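Long-range contact in flagellar hook-associated protein 3 (PDB 5ZIY), which probably forms part of the junction between the hook and the filament of the bacterial flagellum: residues Q23-V34 with W122-F133. Numbering follows the deposited sequence.
Sequences QMQKDIADSKNV and WKLNDGYEFKAF. With ZN (zinc ion), chain C.
The carboxylate of Asp27 reaches from the helix to the backbone of a beta turn: its OD2 lies 2.9 Å from Asn125 N, but the N-H...O angle of 118° makes this hydrogen bond weak. The other oxygen is held from within the helix, Gln23 NE2 donating to Asp27 OD1 over 2.7 Å and approaching 50° out of the carboxylate plane. The firmer hold on this aspartate is thus the one inside the helix, while OD2 makes only a weak reach to the residue after Leu124 in the type I turn Leu124-Gly127. Met24 packs against the same turn. With CG anti to the backbone N (chi1 -176°) and the chain bent at chi2, its methyl CE comes within 3.6 Å of Leu124 CD2, while SD runs past Asn125 and Asp126. Gln23 adds its aliphatic part, CG lying 3.7 Å from Asn125 ND2, with the two amide planes steeply inclined to each other.

Further along the helix, aromatic edges take over. Ser31 OG donates a hydrogen bond to Asp27 O, tilted out of the carbonyl plane and on the opposite face from Ser31 N, so this oxygen accepts twice; the same OG sits at the edge of the Phe130 ring, 3.5 Å from CE1. Trp122 turns its edge to the backbone of Asp30 and Ser31, and its CH2 is 3.6 Å from Val34 CG2. Ala132 CB lies 3.6 Å above one indole face, offset toward its rim; Phe133 CZ also approaches Val34 CG2.

The antiparallel hairpin of strands 120-123 and 129-133, with a classic beta bulge where Ala132 and Phe133 face Val120, thus packs along helix 8-60. Helix 162-204 touches both partners, through Leu197 on Met24 and Met190 on Phe130.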
ATOM      1  N   GLN A  23      14.191 -22.595  -2.890  1.00 22.79           N
ATOM      2  CA  GLN A  23      14.351 -21.372  -2.115  1.00 22.09           C
ATOM      3  C   GLN A  23      13.640 -20.252  -2.844  1.00 20.20           C
ATOM      4  O   GLN A  23      12.965 -19.448  -2.247  1.00 19.57           O
ATOM      5  CB  GLN A  23      15.833 -21.009  -1.939  1.00 22.61           C
ATOM      6  CG  GLN A  23      16.029 -19.719  -1.118  1.00 24.48           C
ATOM      7  CD  GLN A  23      15.349 -19.832   0.235  1.00 26.90           C
ATOM      8  OE1 GLN A  23      15.625 -20.781   1.002  1.00 27.09           O
ATOM      9  NE2 GLN A  23      14.449 -18.892   0.536  1.00 22.18           N
ATOM     10  N   MET A  24      13.816 -20.198  -4.153  1.00 20.44           N
ATOM     11  CA  MET A  24      13.146 -19.197  -4.960  1.00 20.14           C
ATOM     12  C   MET A  24      11.615 -19.268  -4.843  1.00 19.69           C
ATOM     13  O   MET A  24      10.965 -18.244  -4.778  1.00 19.00           O
ATOM     14  CB  MET A  24      13.553 -19.378  -6.415  1.00 22.04           C
ATOM     15  CG  MET A  24      12.973 -18.329  -7.326  1.00 24.97           C
ATOM     16  SD  MET A  24      13.753 -16.754  -7.159  1.00 33.26           S
ATOM     17  CE  MET A  24      13.183 -15.940  -8.684  1.00 30.42           C
ATOM     18  N   GLN A  25      11.066 -20.483  -4.790  1.00 20.58           N
ATOM     19  CA  GLN A  25       9.651 -20.692  -4.592  1.00 21.13           C
ATOM     20  C   GLN A  25       9.153 -20.115  -3.258  1.00 20.21           C
ATOM     21  O   GLN A  25       8.044 -19.581  -3.191  1.00 20.19           O
ATOM     22  CB  GLN A  25       9.323 -22.223  -4.627  1.00 23.26           C
ATOM     23  N   LYS A  26       9.953 -20.273  -2.200  1.00 20.07           N
ATOM     24  CA  LYS A  26       9.604 -19.686  -0.903  1.00 20.05           C
ATOM     25  C   LYS A  26       9.707 -18.172  -0.963  1.00 18.60           C
ATOM     26  O   LYS A  26       8.848 -17.471  -0.465  1.00 18.39           O
ATOM     27  CB  LYS A  26      10.501 -20.233   0.198  1.00 21.31           C
ATOM     28  CG  LYS A  26      10.104 -21.642   0.558  1.00 26.27           C
ATOM     29  CD  LYS A  26      11.278 -22.514   0.979  1.00 32.81           C
ATOM     30  CE  LYS A  26      11.719 -22.301   2.408  1.00 36.22           C
ATOM     31  NZ  LYS A  26      12.333 -23.600   2.939  1.00 41.49           N
ATOM     32  N   ASP A  27      10.758 -17.676  -1.598  1.00 18.09           N
ATOM     33  CA  ASP A  27      10.970 -16.237  -1.713  1.00 17.51           C
ATOM     34  C   ASP A  27       9.782 -15.619  -2.493  1.00 16.79           C
ATOM     35  O   ASP A  27       9.264 -14.563  -2.116  1.00 16.32           O
ATOM     36  CB  ASP A  27      12.265 -15.981  -2.452  1.00 18.13           C
ATOM     37  CG  ASP A  27      13.509 -16.242  -1.605  1.00 21.76           C
ATOM     38  OD1 ASP A  27      13.375 -16.544  -0.369  1.00 21.51           O
ATOM     39  OD2 ASP A  27      14.631 -16.076  -2.190  1.00 20.49           O
ATOM     40  N   ILE A  28       9.348 -16.290  -3.562  1.00 17.21           N
ATOM     41  CA  ILE A  28       8.192 -15.790  -4.330  1.00 17.38           C
ATOM     42  C   ILE A  28       6.938 -15.843  -3.449  1.00 17.22           C
ATOM     43  O   ILE A  28       6.235 -14.839  -3.364  1.00 16.72           O
ATOM     44  CB  ILE A  28       7.981 -16.555  -5.665  1.00 19.04           C
ATOM     45  CG1 ILE A  28       9.111 -16.207  -6.630  1.00 19.88           C
ATOM     46  CG2 ILE A  28       6.631 -16.217  -6.306  1.00 20.13           C
ATOM     47  CD1 ILE A  28       9.104 -17.040  -7.907  1.00 22.27           C
ATOM     48  N   ALA A  29       6.668 -16.970  -2.782  1.00 18.10           N
ATOM     49  CA  ALA A  29       5.528 -17.019  -1.861  1.00 18.84           C
ATOM     50  C   ALA A  29       5.557 -15.886  -0.789  1.00 17.88           C
ATOM     51  O   ALA A  29       4.580 -15.201  -0.584  1.00 18.21           O
ATOM     52  CB  ALA A  29       5.374 -18.435  -1.200  1.00 20.94           C
ATOM     53  N   ASP A  30       6.678 -15.680  -0.124  1.00 17.57           N
ATOM     54  CA  ASP A  30       6.787 -14.606   0.859  1.00 17.52           C
ATOM     55  C   ASP A  30       6.508 -13.256   0.260  1.00 16.26           C
ATOM     56  O   ASP A  30       5.750 -12.448   0.823  1.00 16.32           O
ATOM     57  CB  ASP A  30       8.189 -14.596   1.503  1.00 19.11           C
ATOM     58  CG  ASP A  30       8.458 -15.843   2.367  1.00 20.70           C
ATOM     59  OD1 ASP A  30       7.507 -16.559   2.736  1.00 22.05           O
ATOM     60  OD2 ASP A  30       9.630 -16.089   2.690  1.00 23.36           O
ATOM     61  N   SER A  31       7.088 -13.016  -0.917  1.00 15.60           N
ATOM     62  CA  SER A  31       6.956 -11.737  -1.563  1.00 15.14           C
ATOM     63  C   SER A  31       5.538 -11.466  -1.985  1.00 14.91           C
ATOM     64  O   SER A  31       5.071 -10.331  -1.860  1.00 14.65           O
ATOM     65  CB  SER A  31       7.888 -11.666  -2.776  1.00 15.79           C
ATOM     66  OG  SER A  31       9.224 -11.849  -2.339  1.00 16.83           O
ATOM     67  N   LYS A  32       4.839 -12.487  -2.500  1.00 15.49           N
ATOM     68  CA  LYS A  32       3.477 -12.285  -2.975  1.00 16.11           C
ATOM     69  C   LYS A  32       2.549 -11.975  -1.807  1.00 16.15           C
ATOM     70  O   LYS A  32       1.540 -11.284  -1.990  1.00 16.62           O
ATOM     71  CB  LYS A  32       2.916 -13.484  -3.734  1.00 17.84           C
ATOM     72  CG  LYS A  32       3.458 -13.787  -5.173  1.00 18.94           C
ATOM     73  CD  LYS A  32       2.554 -14.916  -5.836  1.00 21.73           C
ATOM     74  N   ASN A  33       2.809 -12.555  -0.640  1.00 16.56           N
ATOM     75  CA  ASN A  33       2.012 -12.205   0.517  1.00 17.37           C
ATOM     76  C   ASN A  33       2.157 -10.690   0.877  1.00 16.31           C
ATOM     77  O   ASN A  33       1.187 -10.017   1.110  1.00 16.56           O
ATOM     78  CB  ASN A  33       2.375 -13.109   1.666  1.00 18.97           C
ATOM     79  CG  ASN A  33       1.727 -12.708   2.951  1.00 20.66           C
ATOM     80  OD1 ASN A  33       0.507 -12.576   3.030  1.00 21.76           O
ATOM     81  ND2 ASN A  33       2.557 -12.550   4.016  1.00 21.64           N
ATOM     82  N   VAL A  34       3.370 -10.164   0.891  1.00 15.61           N
ATOM     83  CA  VAL A  34       3.588  -8.767   1.235  1.00 15.44           C
ATOM     84  C   VAL A  34       2.973  -7.846   0.172  1.00 14.67           C
ATOM     85  O   VAL A  34       2.300  -6.882   0.488  1.00 14.80           O
ATOM     86  CB  VAL A  34       5.079  -8.505   1.387  1.00 16.16           C
ATOM     87  CG1 VAL A  34       5.369  -7.048   1.362  1.00 16.79           C
ATOM     88  CG2 VAL A  34       5.572  -9.131   2.707  1.00 17.56           C
ATOM     89  N   TRP A 122      13.843  -6.399  -0.347  1.00 15.04           N
ATOM     90  CA  TRP A 122      13.911  -7.864  -0.290  1.00 15.53           C
ATOM     91  C   TRP A 122      14.502  -8.305  -1.654  1.00 17.41           C
ATOM     92  O   TRP A 122      14.323  -7.617  -2.723  1.00 17.10           O
ATOM     93  CB  TRP A 122      12.509  -8.457  -0.180  1.00 14.46           C
ATOM     94  CG  TRP A 122      11.966  -8.524   1.135  1.00 14.06           C
ATOM     95  CD1 TRP A 122      12.402  -7.869   2.246  1.00 15.56           C
ATOM     96  CD2 TRP A 122      10.858  -9.317   1.549  1.00 15.05           C
ATOM     97  NE1 TRP A 122      11.628  -8.196   3.314  1.00 14.24           N
ATOM     98  CE2 TRP A 122      10.687  -9.104   2.927  1.00 14.07           C
ATOM     99  CE3 TRP A 122      10.025 -10.219   0.898  1.00 15.45           C
ATOM    100  CZ2 TRP A 122       9.687  -9.707   3.655  1.00 14.32           C
ATOM    101  CZ3 TRP A 122       9.041 -10.827   1.612  1.00 16.36           C
ATOM    102  CH2 TRP A 122       8.873 -10.566   2.988  1.00 15.69           C
ATOM    103  N   LYS A 123      15.213  -9.413  -1.606  1.00 16.71           N
ATOM    104  CA  LYS A 123      15.954  -9.851  -2.749  1.00 19.01           C
ATOM    105  C   LYS A 123      15.726 -11.331  -2.963  1.00 18.99           C
ATOM    106  O   LYS A 123      15.978 -12.127  -2.102  1.00 20.23           O
ATOM    107  CB  LYS A 123      17.406  -9.541  -2.504  1.00 20.18           C
ATOM    108  CG  LYS A 123      18.313 -10.034  -3.532  1.00 22.08           C
ATOM    109  CD  LYS A 123      19.707  -9.559  -3.234  1.00 24.81           C
ATOM    110  CE  LYS A 123      20.711 -10.429  -3.921  1.00 28.56           C
ATOM    111  NZ  LYS A 123      21.911  -9.657  -4.295  1.00 31.53           N
ATOM    112  N   LEU A 124      15.180 -11.687  -4.103  1.00 19.74           N
ATOM    113  CA  LEU A 124      14.953 -13.083  -4.430  1.00 20.77           C
ATOM    114  C   LEU A 124      16.266 -13.858  -4.528  1.00 21.26           C
ATOM    115  O   LEU A 124      17.324 -13.259  -4.716  1.00 20.61           O
ATOM    116  CB  LEU A 124      14.217 -13.181  -5.777  1.00 22.04           C
ATOM    117  CG  LEU A 124      12.700 -13.185  -5.783  1.00 23.02           C
ATOM    118  CD1 LEU A 124      12.146 -12.320  -4.687  1.00 23.05           C
ATOM    119  CD2 LEU A 124      12.148 -12.839  -7.217  1.00 23.12           C
ATOM    120  N   ASN A 125      16.166 -15.191  -4.433  1.00 21.75           N
ATOM    121  CA  ASN A 125      17.332 -16.090  -4.529  1.00 23.30           C
ATOM    122  C   ASN A 125      18.130 -15.903  -5.809  1.00 24.57           C
ATOM    123  O   ASN A 125      19.325 -16.105  -5.799  1.00 25.75           O
ATOM    124  CB  ASN A 125      16.909 -17.563  -4.472  1.00 24.17           C
ATOM    125  CG  ASN A 125      18.080 -18.504  -4.130  1.00 25.97           C
ATOM    126  OD1 ASN A 125      18.323 -19.524  -4.799  1.00 31.02           O
ATOM    127  ND2 ASN A 125      18.775 -18.180  -3.075  1.00 22.04           N
ATOM    128  N   ASP A 126      17.444 -15.559  -6.901  1.00 25.08           N
ATOM    129  CA  ASP A 126      18.071 -15.322  -8.201  1.00 27.26           C
ATOM    130  C   ASP A 126      18.524 -13.868  -8.431  1.00 26.76           C
ATOM    131  O   ASP A 126      18.835 -13.498  -9.563  1.00 29.33           O
ATOM    132  CB  ASP A 126      17.102 -15.728  -9.354  1.00 28.17           C
ATOM    133  CG  ASP A 126      16.019 -14.677  -9.621  1.00 28.85           C
ATOM    134  OD1 ASP A 126      15.841 -13.774  -8.801  1.00 28.40           O
ATOM    135  OD2 ASP A 126      15.312 -14.747 -10.655  1.00 36.45           O
ATOM    136  N   GLY A 127      18.531 -13.027  -7.404  1.00 25.08           N
ATOM    137  CA  GLY A 127      19.016 -11.652  -7.573  1.00 24.99           C
ATOM    138  C   GLY A 127      17.989 -10.543  -7.730  1.00 23.71           C
ATOM    139  O   GLY A 127      18.337  -9.371  -7.539  1.00 22.02           O
ATOM    140  N   TYR A 128      16.731 -10.884  -8.054  1.00 21.89           N
ATOM    141  CA  TYR A 128      15.708  -9.844  -8.259  1.00 21.24           C
ATOM    142  C   TYR A 128      15.369  -9.111  -6.941  1.00 19.30           C
ATOM    143  O   TYR A 128      15.010  -9.722  -5.956  1.00 18.22           O
ATOM    144  CB  TYR A 128      14.437 -10.423  -8.897  1.00 20.89           C
ATOM    145  CG  TYR A 128      13.363  -9.386  -9.166  1.00 22.98           C
ATOM    146  CD1 TYR A 128      13.391  -8.557 -10.305  1.00 26.99           C
ATOM    147  CD2 TYR A 128      12.317  -9.231  -8.281  1.00 24.13           C
ATOM    148  CE1 TYR A 128      12.358  -7.599 -10.543  1.00 28.41           C
ATOM    149  CE2 TYR A 128      11.317  -8.270  -8.492  1.00 27.17           C
ATOM    150  CZ  TYR A 128      11.333  -7.470  -9.604  1.00 29.52           C
ATOM    151  OH  TYR A 128      10.291  -6.535  -9.716  1.00 34.69           O
ATOM    152  N   GLU A 129      15.450  -7.800  -6.970  1.00 19.57           N
ATOM    153  CA  GLU A 129      15.178  -6.964  -5.814  1.00 19.27           C
ATOM    154  C   GLU A 129      13.976  -6.067  -5.956  1.00 18.10           C
ATOM    155  O   GLU A 129      13.751  -5.530  -6.982  1.00 19.08           O
ATOM    156  CB  GLU A 129      16.361  -6.033  -5.591  1.00 21.42           C
ATOM    157  CG  GLU A 129      17.614  -6.750  -5.316  1.00 24.82           C
ATOM    158  CD  GLU A 129      18.670  -5.791  -4.859  1.00 30.67           C
ATOM    159  OE1 GLU A 129      18.929  -4.801  -5.608  1.00 30.12           O
ATOM    160  OE2 GLU A 129      19.194  -6.017  -3.745  1.00 31.48           O
ATOM    161  N   PHE A 130      13.212  -5.912  -4.892  1.00 17.13           N
ATOM    162  CA  PHE A 130      12.123  -4.930  -4.859  1.00 17.08           C
ATOM    163  C   PHE A 130      11.977  -4.342  -3.459  1.00 16.86           C
ATOM    164  O   PHE A 130      12.510  -4.877  -2.486  1.00 15.28           O
ATOM    165  CB  PHE A 130      10.816  -5.551  -5.292  1.00 17.05           C
ATOM    166  CG  PHE A 130      10.228  -6.493  -4.284  1.00 15.88           C
ATOM    167  CD1 PHE A 130      10.736  -7.771  -4.135  1.00 16.80           C
ATOM    168  CD2 PHE A 130       9.147  -6.115  -3.513  1.00 14.92           C
ATOM    169  CE1 PHE A 130      10.165  -8.637  -3.216  1.00 16.98           C
ATOM    170  CE2 PHE A 130       8.619  -6.974  -2.561  1.00 16.30           C
ATOM    171  CZ  PHE A 130       9.125  -8.227  -2.432  1.00 15.48           C
ATOM    172  N   LYS A 131      11.256  -3.228  -3.379  1.00 17.63           N
ATOM    173  CA  LYS A 131      10.958  -2.564  -2.116  1.00 17.48           C
ATOM    174  C   LYS A 131       9.783  -3.214  -1.491  1.00 16.44           C
ATOM    175  O   LYS A 131       8.699  -3.147  -2.044  1.00 18.14           O
ATOM    176  CB  LYS A 131      10.642  -1.098  -2.351  1.00 19.02           C
ATOM    177  CG  LYS A 131      11.795  -0.342  -3.018  1.00 22.41           C
ATOM    178  CD  LYS A 131      11.266   0.859  -3.753  1.00 27.35           C
ATOM    179  CE  LYS A 131      12.390   1.725  -4.379  1.00 32.68           C
ATOM    180  NZ  LYS A 131      13.185   2.304  -3.250  1.00 35.35           N
ATOM    181  N   ALA A 132       9.993  -3.872  -0.355  1.00 15.71           N
ATOM    182  CA  ALA A 132       8.954  -4.587   0.340  1.00 13.75           C
ATOM    183  C   ALA A 132       8.239  -3.676   1.350  1.00 15.29           C
ATOM    184  O   ALA A 132       7.013  -3.794   1.515  1.00 13.95           O
ATOM    185  CB  ALA A 132       9.537  -5.775   1.066  1.00 13.69           C
ATOM    186  N   PHE A 133       9.011  -2.848   2.089  1.00 15.27           N
ATOM    187  CA  PHE A 133       8.437  -1.932   3.101  1.00 15.89           C
ATOM    188  C   PHE A 133       8.967  -0.543   2.827  1.00 16.79           C
ATOM    189  O   PHE A 133      10.172  -0.362   2.659  1.00 17.53           O
ATOM    190  CB  PHE A 133       8.755  -2.390   4.521  1.00 16.53           C
ATOM    191  CG  PHE A 133       8.338  -3.795   4.783  1.00 16.49           C
ATOM    192  CD1 PHE A 133       7.078  -4.063   5.270  1.00 15.14           C
ATOM    193  CD2 PHE A 133       9.194  -4.845   4.533  1.00 15.37           C
ATOM    194  CE1 PHE A 133       6.665  -5.341   5.500  1.00 16.21           C
ATOM    195  CE2 PHE A 133       8.775  -6.180   4.772  1.00 17.77           C
ATOM    196  CZ  PHE A 133       7.503  -6.419   5.241  1.00 15.68           C
TER
HETATM  197 ZN    ZN C 301      21.051  -4.906  -3.771  1.00 38.19          ZN